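Local structure of uncharacterized protein ycf41 (Synechococcus elongatus PCC 6301, 3KOJ) at residues 61-64 and 65-68. The protein probably binds single-stranded DNA through an OB-fold domain of the single-strand binding protein family. The protein carries 1 engineered substitution. Residues are numbered along the deposited sequence; the frame is centred on the assembly and turned at random.
Sequences GAVA and QELQ
Backbone bonds of the i to i+4 kind join Gly61-Ala64 to Gln65-Gln68 and define the first turns of an alpha-helix. Gly61 is the N-cap: its phi of 67° lies outside the helical region, and its carbonyl accepts the amide of Ala64 as well as, weakly, that of Gln65, with N to O at 3.4 Å. The bonds then become firmer. Glu66 N lies 3.2 Å from Ala62 O, Leu67 N meets Val63 O at 3.0 Å, and Gln68 N bonds to Ala64 O with a nearly linear N-H...O angle of 176°.

Side chains of the second turn lean back on carbonyls of the first. In Leu67, CG stands anti to its own carbonyl carbon (chi1 -69°), which lays that branch point 3.2 Å from Val63 O, the same oxygen that takes the leucine amide. Gln65 runs on extended toward the start of the helix, its CG 3.8 Å from Gly61 O and its OE1 4.1 Å from Ala62 CA, a van der Waals approach.

The contact between side-chain ends is looser: Val63 CG2 lies 4.2 Å from Glu66 OE1. Glu66 is fully extended, with CG anti to the backbone N, and its other carboxylate oxygen, OE2, is hydrogen-bonded to His108, tying the helix to the chain's C-terminal residue.

Helix 62-70 follows strand 53-60 and precedes strand 76-84, as expected for the helix of an OB fold. Ala64 and Leu67, both buried, rest on Ala37 and Met39 of strand 35-43; Leu67 also meets Val106 of strand 105-107, and a backbone hydrogen bond between Gly61 and Pro35 pins the helix start to the beginning of strand 35-43.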
# COMPACT_ATOMS: atom_id res chain seq x y z
N GLY B 61 10.75 19.73 -0.33
CA GLY B 61 9.85 20.69 0.28
C GLY B 61 9.60 20.52 1.76
O GLY B 61 10.53 20.27 2.53
N ALA B 62 8.34 20.64 2.17
CA ALA B 62 7.96 20.52 3.57
C ALA B 62 8.41 19.21 4.21
O ALA B 62 8.83 19.19 5.36
CB ALA B 62 6.46 20.68 3.71
N VAL B 63 8.31 18.11 3.46
CA VAL B 63 8.70 16.83 4.03
C VAL B 63 10.20 16.77 4.27
O VAL B 63 10.66 16.04 5.16
CB VAL B 63 8.24 15.65 3.13
CG1 VAL B 63 9.17 15.48 1.95
CG2 VAL B 63 8.16 14.37 3.97
N ALA B 64 10.97 17.54 3.50
CA ALA B 64 12.42 17.57 3.68
C ALA B 64 12.75 18.18 5.05
O ALA B 64 13.60 17.67 5.78
CB ALA B 64 13.07 18.40 2.57
N GLN B 65 12.06 19.26 5.39
CA GLN B 65 12.29 19.92 6.67
C GLN B 65 11.88 19.02 7.84
O GLN B 65 12.51 19.03 8.90
CB GLN B 65 11.52 21.24 6.72
CG GLN B 65 11.84 22.16 5.54
CD GLN B 65 11.04 23.44 5.54
OE1 GLN B 65 9.84 23.44 5.84
NE2 GLN B 65 11.68 24.55 5.18
N GLU B 66 10.83 18.23 7.63
CA GLU B 66 10.33 17.32 8.65
C GLU B 66 11.34 16.19 8.90
O GLU B 66 11.56 15.79 10.05
CB GLU B 66 8.98 16.74 8.20
CG GLU B 66 8.36 15.76 9.17
CD GLU B 66 6.99 15.30 8.72
OE1 GLU B 66 6.53 15.76 7.64
OE2 GLU B 66 6.36 14.49 9.43
N LEU B 67 11.94 15.67 7.84
CA LEU B 67 12.93 14.60 7.96
C LEU B 67 14.13 15.07 8.77
O LEU B 67 14.53 14.42 9.74
CB LEU B 67 13.39 14.14 6.58
CG LEU B 67 12.37 13.39 5.71
CD1 LEU B 67 12.98 13.07 4.35
CD2 LEU B 67 11.95 12.10 6.43
N GLN B 68 14.71 16.20 8.38
CA GLN B 68 15.87 16.75 9.06
C GLN B 68 15.56 17.11 10.51
O GLN B 68 16.41 16.95 11.39
CB GLN B 68 16.38 18.00 8.33
CG GLN B 68 17.28 18.89 9.18
CD GLN B 68 16.49 19.90 10.01
OE1 GLN B 68 16.86 20.22 11.14
NE2 GLN B 68 15.40 20.41 9.44